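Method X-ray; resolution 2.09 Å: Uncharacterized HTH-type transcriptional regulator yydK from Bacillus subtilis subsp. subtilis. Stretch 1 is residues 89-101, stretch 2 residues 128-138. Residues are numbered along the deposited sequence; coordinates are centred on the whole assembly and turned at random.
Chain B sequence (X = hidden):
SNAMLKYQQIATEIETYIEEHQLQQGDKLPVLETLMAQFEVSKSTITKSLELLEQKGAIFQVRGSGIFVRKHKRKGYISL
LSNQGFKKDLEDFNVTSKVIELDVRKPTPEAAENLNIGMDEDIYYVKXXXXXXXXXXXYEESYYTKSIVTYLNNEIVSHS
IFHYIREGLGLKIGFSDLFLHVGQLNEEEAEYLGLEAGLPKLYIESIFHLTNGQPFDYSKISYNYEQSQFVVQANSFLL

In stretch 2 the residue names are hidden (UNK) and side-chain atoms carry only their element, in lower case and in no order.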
ATOM      1  N   ASP B  89      -4.113 -10.685   4.918  1.00 84.18           N
ATOM      2  CA  ASP B  89      -4.291 -10.755   6.363  1.00 83.99           C
ATOM      3  C   ASP B  89      -5.762 -10.951   6.715  1.00 85.00           C
ATOM      4  O   ASP B  89      -6.131 -11.969   7.327  1.00 85.12           O
ATOM      5  CB  ASP B  89      -3.749  -9.494   7.045  1.00 82.46           C
ATOM      6  CG  ASP B  89      -2.318  -9.656   7.540  1.00 82.47           C
ATOM      7  OD1 ASP B  89      -1.585  -8.641   7.602  1.00 81.79           O
ATOM      8  OD2 ASP B  89      -1.924 -10.791   7.891  1.00 82.83           O
ATOM      9  N   LEU B  90      -6.581  -9.977   6.295  1.00 85.63           N
ATOM     10  CA  LEU B  90      -8.015  -9.860   6.624  1.00 86.21           C
ATOM     11  C   LEU B  90      -8.711 -11.200   6.865  1.00 86.39           C
ATOM     12  O   LEU B  90      -9.025 -11.549   8.015  1.00 86.57           O
ATOM     13  CB  LEU B  90      -8.753  -9.106   5.509  1.00 86.93           C
ATOM     14  CG  LEU B  90      -9.535  -7.827   5.830  1.00 87.57           C
ATOM     15  CD1 LEU B  90      -9.984  -7.155   4.502  1.00 87.82           C
ATOM     16  CD2 LEU B  90     -10.707  -8.033   6.808  1.00 86.99           C
ATOM     17  N   GLU B  91      -8.917 -11.950   5.780  1.00 85.62           N
ATOM     18  CA  GLU B  91      -9.724 -13.172   5.809  1.00 84.80           C
ATOM     19  C   GLU B  91      -9.205 -14.278   6.734  1.00 83.94           C
ATOM     20  O   GLU B  91      -9.978 -15.150   7.148  1.00 83.85           O
ATOM     21  CB  GLU B  91      -9.971 -13.689   4.383  1.00 85.13           C
ATOM     22  CG  GLU B  91     -10.863 -12.759   3.524  1.00 85.27           C
ATOM     23  CD  GLU B  91     -12.200 -12.359   4.201  1.00 85.10           C
ATOM     24  OE1 GLU B  91     -12.663 -11.222   3.958  1.00 84.80           O
ATOM     25  OE2 GLU B  91     -12.782 -13.166   4.971  1.00 84.65           O
ATOM     26  N   ASP B  92      -7.916 -14.227   7.077  1.00 82.94           N
ATOM     27  CA  ASP B  92      -7.307 -15.256   7.957  1.00 81.77           C
ATOM     28  C   ASP B  92      -7.073 -14.849   9.436  1.00 79.91           C
ATOM     29  O   ASP B  92      -6.611 -15.678  10.255  1.00 79.21           O
ATOM     30  CB  ASP B  92      -6.055 -15.912   7.325  1.00 82.82           C
ATOM     31  CG  ASP B  92      -5.570 -15.194   6.068  1.00 83.32           C
ATOM     32  OD1 ASP B  92      -6.090 -15.508   4.970  1.00 83.26           O
ATOM     33  OD2 ASP B  92      -4.659 -14.337   6.179  1.00 83.56           O
ATOM     34  N   PHE B  93      -7.379 -13.576   9.753  1.00 77.12           N
ATOM     35  CA  PHE B  93      -7.762 -13.164  11.115  1.00 74.72           C
ATOM     36  C   PHE B  93      -9.058 -13.939  11.393  1.00 73.42           C
ATOM     37  O   PHE B  93      -9.663 -14.514  10.465  1.00 72.73           O
ATOM     38  CB  PHE B  93      -8.050 -11.648  11.205  1.00 74.37           C
ATOM     39  CG  PHE B  93      -6.830 -10.781  11.470  1.00 74.25           C
ATOM     40  CD1 PHE B  93      -6.461 -10.450  12.777  1.00 73.79           C
ATOM     41  CD2 PHE B  93      -6.064 -10.273  10.411  1.00 74.04           C
ATOM     42  CE1 PHE B  93      -5.337  -9.640  13.029  1.00 73.34           C
ATOM     43  CE2 PHE B  93      -4.933  -9.476  10.659  1.00 73.33           C
ATOM     44  CZ  PHE B  93      -4.574  -9.157  11.971  1.00 73.01           C
ATOM     45  N   ASN B  94      -9.508 -13.969  12.644  1.00 71.55           N
ATOM     46  CA  ASN B  94     -10.755 -14.683  12.895  1.00 70.38           C
ATOM     47  C   ASN B  94     -11.964 -13.787  12.665  1.00 67.51           C
ATOM     48  O   ASN B  94     -12.606 -13.318  13.603  1.00 66.95           O
ATOM     49  CB  ASN B  94     -10.779 -15.382  14.256  1.00 72.18           C
ATOM     50  CG  ASN B  94     -11.608 -16.657  14.226  1.00 73.91           C
ATOM     51  OD1 ASN B  94     -12.846 -16.615  14.211  1.00 74.63           O
ATOM     52  ND2 ASN B  94     -10.930 -17.802  14.189  1.00 74.73           N
ATOM     53  N   VAL B  95     -12.256 -13.571  11.388  1.00 64.99           N
ATOM     54  CA  VAL B  95     -13.226 -12.573  10.956  1.00 62.99           C
ATOM     55  C   VAL B  95     -14.587 -13.190  10.598  1.00 61.64           C
ATOM     56  O   VAL B  95     -14.697 -14.061   9.723  1.00 61.70           O
ATOM     57  CB  VAL B  95     -12.655 -11.634   9.828  1.00 62.93           C
ATOM     58  CG1 VAL B  95     -12.162 -12.429   8.644  1.00 63.84           C
ATOM     59  CG2 VAL B  95     -13.679 -10.587   9.392  1.00 62.46           C
ATOM     60  N   THR B  96     -15.611 -12.748  11.320  1.00 59.02           N
ATOM     61  CA  THR B  96     -16.979 -13.135  11.041  1.00 56.41           C
ATOM     62  C   THR B  96     -17.784 -11.926  10.595  1.00 54.52           C
ATOM     63  O   THR B  96     -17.350 -10.783  10.776  1.00 53.53           O
ATOM     64  CB  THR B  96     -17.652 -13.866  12.244  1.00 56.24           C
ATOM     65  OG1 THR B  96     -17.760 -12.993  13.373  1.00 55.77           O
ATOM     66  CG2 THR B  96     -16.848 -15.124  12.630  1.00 56.68           C
ATOM     67  N   SER B  97     -18.949 -12.206  10.013  1.00 52.93           N
ATOM     68  CA  SER B  97     -19.824 -11.213   9.414  1.00 51.83           C
ATOM     69  C   SER B  97     -21.278 -11.453   9.784  1.00 51.12           C
ATOM     70  O   SER B  97     -21.754 -12.594   9.803  1.00 52.32           O
ATOM     71  CB  SER B  97     -19.698 -11.207   7.876  1.00 51.12           C
ATOM     72  OG  SER B  97     -18.434 -10.773   7.448  1.00 50.39           O
ATOM     73  N   LYS B  98     -21.961 -10.352  10.065  1.00 49.93           N
ATOM     74  CA  LYS B  98     -23.401 -10.274  10.174  1.00 49.06           C
ATOM     75  C   LYS B  98     -23.920  -9.570   8.896  1.00 46.92           C
ATOM     76  O   LYS B  98     -23.565  -8.431   8.635  1.00 45.44           O
ATOM     77  CB  LYS B  98     -23.730  -9.446  11.416  1.00 51.38           C
ATOM     78  CG  LYS B  98     -25.182  -9.332  11.803  1.00 54.53           C
ATOM     79  CD  LYS B  98     -25.254  -8.606  13.155  1.00 56.59           C
ATOM     80  CE  LYS B  98     -26.546  -7.810  13.352  1.00 58.00           C
ATOM     81  NZ  LYS B  98     -27.679  -8.630  13.911  1.00 59.24           N
ATOM     82  N   VAL B  99     -24.729 -10.265   8.099  1.00 44.01           N
ATOM     83  CA  VAL B  99     -25.269  -9.681   6.891  1.00 43.79           C
ATOM     84  C   VAL B  99     -26.489  -8.880   7.287  1.00 42.57           C
ATOM     85  O   VAL B  99     -27.418  -9.420   7.848  1.00 45.16           O
ATOM     86  CB  VAL B  99     -25.664 -10.749   5.824  1.00 42.44           C
ATOM     87  CG1 VAL B  99     -26.233 -10.093   4.573  1.00 39.72           C
ATOM     88  CG2 VAL B  99     -24.476 -11.588   5.456  1.00 41.86           C
ATOM     89  N   ILE B 100     -26.475  -7.595   6.986  1.00 41.25           N
ATOM     90  CA  ILE B 100     -27.596  -6.740   7.267  1.00 40.40           C
ATOM     91  C   ILE B 100     -28.539  -6.745   6.070  1.00 40.71           C
ATOM     92  O   ILE B 100     -29.750  -6.844   6.256  1.00 40.83           O
ATOM     93  CB  ILE B 100     -27.152  -5.312   7.628  1.00 39.40           C
ATOM     94  CG1 ILE B 100     -26.196  -5.352   8.809  1.00 39.90           C
ATOM     95  CG2 ILE B 100     -28.387  -4.441   8.000  1.00 38.34           C
ATOM     96  CD1 ILE B 100     -25.334  -4.151   8.909  1.00 41.39           C
ATOM     97  N   GLU B 101     -27.987  -6.624   4.857  1.00 39.47           N
ATOM     98  CA  GLU B 101     -28.767  -6.674   3.630  1.00 40.95           C
ATOM     99  C   GLU B 101     -28.001  -7.420   2.516  1.00 40.57           C
ATOM    100  O   GLU B 101     -26.779  -7.372   2.444  1.00 40.17           O
ATOM    101  CB  GLU B 101     -29.064  -5.264   3.119  1.00 41.00           C
ATOM    102  CG  GLU B 101     -30.205  -4.495   3.802  1.00 44.73           C
ATOM    103  CD  GLU B 101     -30.424  -3.115   3.143  1.00 45.73           C
ATOM    104  OE1 GLU B 101     -31.112  -3.038   2.096  1.00 48.13           O
ATOM    105  OE2 GLU B 101     -29.887  -2.106   3.653  1.00 46.31           O
ATOM    106  N   UNK B 128     -22.930  -5.151   5.539  1.00 37.07           N
ATOM    107  CA  UNK B 128     -22.538  -6.068   6.597  1.00 37.67           C
ATOM    108  C   UNK B 128     -21.609  -5.434   7.630  1.00 38.16           C
ATOM    109  O   UNK B 128     -20.850  -4.479   7.345  1.00 37.51           O
ATOM    110  n   UNK B 128     -16.999  -8.868   2.906  1.00 43.16           N
ATOM    111  n   UNK B 128     -18.321 -10.553   3.756  1.00 41.92           N
ATOM    112  c   UNK B 128     -18.088  -9.260   3.553  1.00 42.67           C
ATOM    113  c   UNK B 128     -20.175  -8.593   4.731  1.00 40.07           C
ATOM    114  n   UNK B 128     -18.938  -8.340   3.991  1.00 41.76           N
ATOM    115  c   UNK B 128     -21.965  -7.378   6.012  1.00 39.54           C
ATOM    116  c   UNK B 128     -20.557  -7.321   5.459  1.00 39.55           C
ATOM    117  N   UNK B 129     -21.720  -5.926   8.848  1.00 37.15           N
ATOM    118  CA  UNK B 129     -20.790  -5.558   9.893  1.00 38.56           C
ATOM    119  C   UNK B 129     -19.894  -6.753  10.018  1.00 38.82           C
ATOM    120  O   UNK B 129     -20.360  -7.917   9.992  1.00 40.24           O
ATOM    121  c   UNK B 129     -22.550  -4.129  11.032  1.00 39.97           C
ATOM    122  c   UNK B 129     -20.483  -4.833  12.374  1.00 38.27           C
ATOM    123  c   UNK B 129     -21.499  -5.234  11.241  1.00 38.62           C
ATOM    124  N   UNK B 130     -18.602  -6.481  10.108  1.00 40.10           N
ATOM    125  CA  UNK B 130     -17.630  -7.556  10.275  1.00 41.42           C
ATOM    126  C   UNK B 130     -16.960  -7.483  11.650  1.00 42.49           C
ATOM    127  O   UNK B 130     -16.891  -6.409  12.235  1.00 42.42           O
ATOM    128  n   UNK B 130     -16.159  -9.154   6.581  1.00 46.71           N
ATOM    129  c   UNK B 130     -16.637  -7.575   9.113  1.00 41.12           C
ATOM    130  c   UNK B 130     -15.185  -9.781   5.924  1.00 48.13           C
ATOM    131  n   UNK B 130     -14.288  -9.068   5.235  1.00 46.56           N
ATOM    132  c   UNK B 130     -16.319  -7.681   6.619  1.00 46.23           C
ATOM    133  c   UNK B 130     -17.286  -7.318   7.750  1.00 43.39           C
ATOM    134  n   UNK B 130     -15.127 -11.119   5.928  1.00 46.58           N
ATOM    135  N   UNK B 131     -16.526  -8.640  12.172  1.00 43.89           N
ATOM    136  CA  UNK B 131     -15.969  -8.770  13.532  1.00 45.62           C
ATOM    137  C   UNK B 131     -14.633  -9.531  13.556  1.00 49.09           C
ATOM    138  O   UNK B 131     -14.448 -10.517  12.832  1.00 49.33           O
ATOM    139  o   UNK B 131     -22.138  -7.204  14.810  1.00 44.33           O
ATOM    140  c   UNK B 131     -20.477  -8.394  13.664  1.00 42.38           C
ATOM    141  c   UNK B 131     -18.294  -8.878  14.615  1.00 42.92           C
ATOM    142  c   UNK B 131     -19.211  -8.949  13.567  1.00 42.64           C
ATOM    143  c   UNK B 131     -16.934  -9.499  14.474  1.00 43.80           C
ATOM    144  c   UNK B 131     -18.690  -8.247  15.803  1.00 42.63           C
ATOM    145  c   UNK B 131     -20.866  -7.744  14.810  1.00 43.54           C
ATOM    146  c   UNK B 131     -19.995  -7.662  15.922  1.00 43.12           C
ATOM    147  N   UNK B 132     -13.699  -9.071  14.381  1.00 51.81           N
ATOM    148  CA  UNK B 132     -12.445  -9.798  14.605  1.00 54.32           C
ATOM    149  C   UNK B 132     -12.401 -10.124  16.051  1.00 55.77           C
ATOM    150  O   UNK B 132     -12.414  -9.225  16.901  1.00 56.78           O
ATOM    151  c   UNK B 132     -10.760  -9.438  12.755  1.00 55.20           C
ATOM    152  c   UNK B 132     -11.146  -9.026  14.155  1.00 54.43           C
ATOM    153  c   UNK B 132     -11.285  -7.486  14.257  1.00 54.90           C
ATOM    154  c   UNK B 132     -10.828  -6.877  15.582  1.00 53.94           C
ATOM    155  N   UNK B 133     -12.439 -11.424  16.334  1.00 58.20           N
ATOM    156  CA  UNK B 133     -12.489 -11.944  17.703  1.00 58.56           C
ATOM    157  C   UNK B 133     -13.532 -11.289  18.589  1.00 57.83           C
ATOM    158  O   UNK B 133     -13.199 -10.739  19.638  1.00 57.38           O
ATOM    159  o   UNK B 133     -10.354 -14.167  18.255  1.00 63.64           O
ATOM    160  c   UNK B 133     -11.098 -11.874  18.351  1.00 60.69           C
ATOM    161  c   UNK B 133     -10.182 -12.997  17.868  1.00 62.72           C
ATOM    162  n   UNK B 133      -9.222 -12.654  17.004  1.00 62.81           N
ATOM    163  N   UNK B 134     -14.791 -11.327  18.144  1.00 56.98           N
ATOM    164  CA  UNK B 134     -15.926 -10.885  18.977  1.00 54.13           C
ATOM    165  C   UNK B 134     -16.110  -9.371  19.076  1.00 51.91           C
ATOM    166  O   UNK B 134     -17.081  -8.890  19.675  1.00 53.06           O
ATOM    167  N   UNK B 135     -15.185  -8.617  18.490  1.00 48.27           N
ATOM    168  CA  UNK B 135     -15.266  -7.169  18.499  1.00 44.54           C
ATOM    169  C   UNK B 135     -15.510  -6.696  17.055  1.00 43.51           C
ATOM    170  O   UNK B 135     -15.138  -7.390  16.084  1.00 42.00           O
ATOM    171  n   UNK B 135     -14.811  -7.264  22.699  1.00 50.01           N
ATOM    172  c   UNK B 135     -14.610  -6.530  21.605  1.00 48.25           C
ATOM    173  o   UNK B 135     -15.137  -5.425  21.449  1.00 49.30           O
ATOM    174  c   UNK B 135     -13.684  -7.122  20.540  1.00 46.60           C
ATOM    175  c   UNK B 135     -13.990  -6.598  19.109  1.00 45.22           C
ATOM    176  N   UNK B 136     -16.183  -5.560  16.902  1.00 40.53           N
ATOM    177  CA  UNK B 136     -16.431  -4.997  15.567  1.00 40.23           C
ATOM    178  C   UNK B 136     -15.141  -4.539  14.880  1.00 38.87           C
ATOM    179  O   UNK B 136     -14.290  -3.862  15.490  1.00 37.45           O
ATOM    180  o   UNK B 136     -16.895  -2.819  16.464  1.00 39.61           O
ATOM    181  c   UNK B 136     -17.418  -3.828  15.601  1.00 39.55           C
ATOM    182  c   UNK B 136     -18.752  -4.288  16.121  1.00 40.50           C
ATOM    183  N   UNK B 137     -15.025  -4.915  13.598  1.00 39.53           N
ATOM    184  CA  UNK B 137     -13.924  -4.508  12.730  1.00 37.32           C
ATOM    185  C   UNK B 137     -14.334  -3.333  11.810  1.00 37.42           C
ATOM    186  O   UNK B 137     -13.609  -2.327  11.661  1.00 36.21           O
ATOM    187  c   UNK B 137     -13.453  -5.712  11.891  1.00 37.82           C
ATOM    188  c   UNK B 137     -11.102  -4.816  11.462  1.00 36.81           C
ATOM    189  c   UNK B 137     -12.384  -5.376  10.830  1.00 37.66           C
ATOM    190  c   UNK B 137     -12.039  -6.524   9.908  1.00 38.36           C
ATOM    191  N   UNK B 138     -15.489  -3.480  11.174  1.00 35.91           N
ATOM    192  CA  UNK B 138     -15.925  -2.536  10.177  1.00 36.24           C
ATOM    193  C   UNK B 138     -17.397  -2.679   9.863  1.00 36.57           C
ATOM    194  O   UNK B 138     -18.037  -3.648  10.254  1.00 35.47           O
ATOM    195  c   UNK B 138     -15.105  -2.673   8.880  1.00 34.75           C
ATOM    196  s   UNK B 138     -15.309  -4.261   8.006  1.00 38.87           S
TER
HETATM  197  O   HOH W   1     -15.248 -10.967   1.896  1.00 44.11           O
HETATM  198  O   HOH W   2     -15.619 -13.848   7.240  1.00 70.35           O

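Position 128 carries three carbons, a nitrogen, then a carbon bearing two more nitrogens, a pattern that fits a guanidinium at the end of an aliphatic stem. Its CB lies 3.2 Å from Lys98 O, and one terminal nitrogen is 3.7 Å from Ser97 OG. This is Arg128. Its NH2 gives a hydrogen bond to water 1 (2.9 Å), which in turn donates a weak one to Glu91 OE1 (3.3 Å).

Position 129 has three carbons, one bearing the other two, so the branch is at CB. A methyl sits 3.5 Å from Ile100 CD1, an apolar contact. The residue is Val129. Its backbone pairs with Lys98 in both directions: Lys98 N to Val129 O is 2.9 Å and Val129 N to Lys98 O is 3.1 Å.

Position 130 repeats the stem and guanidinium of 128, but here the three nitrogens face acidic and hydroxyl partners. The nitrogen within the chain is 2.9 Å from Ser97 OG, and a terminal one is 3.0 Å from Glu91 OE1. This is Arg130. NE donates to Ser97 OG at 160°; NH1 bonds to Glu91 OE1 in a salt bridge, and NH2 reaches both OE1 (3.2 Å) and OE2 (3.3 Å) of Glu91. These oxygens lie near the guanidinium edge, where N-H groups point, while Val95 CG2 covers one face, 3.8 Å from Arg130 NH2.

Position 131 shows one carbon, then a six-carbon ring bearing one oxygen. The oxygen is 3.8 Å from Lys98 CD, and CB is 3.8 Å from Thr96 OG1. This phenol is Tyr131. Its main chain closes a pair with Thr96: Thr96 N to Tyr131 O is 2.9 Å, Tyr131 N to Thr96 O 2.7 Å.

Position 132 has four carbons forked at the first, one arm two carbons long. The short arm is 3.8 Å from Phe93 CB and 4.1 Å from Val95 CB. It is Ile132.

Position 133 has two carbons, the second carrying one oxygen and one nitrogen: Asn133. Its N makes a weak hydrogen bond to Asn94 O (3.3 Å).

Position 134 has no side-chain atoms; with phi 78° it is Gly134, inside the type I' turn running from Ile132 to 135. Position 135 has three carbons, the third bearing oxygen and nitrogen, and touches nothing on stretch 1: Gln135. Position 136, one carbon carrying an oxygen and a carbon, is likewise out of reach: Thr136. Position 137 has four carbons forked at the second; one methyl is 3.7 Å from Leu90 CD2. This is Leu137. Position 138, one carbon then sulfur, is Cys138.

The contact is an antiparallel strand pairing, 156° between directions, in which Thr96-Tyr131 and Lys98-Val129 supply the hydrogen-bonded pairs. On the sheet face of Val95, Ser97 and Val99, Arg130 ties the strand to Glu91, and Leu137 packs on Leu90. Together the stretches bury 797 Å².

Stretch 2, residues 128-138: RVRYINGQTLC
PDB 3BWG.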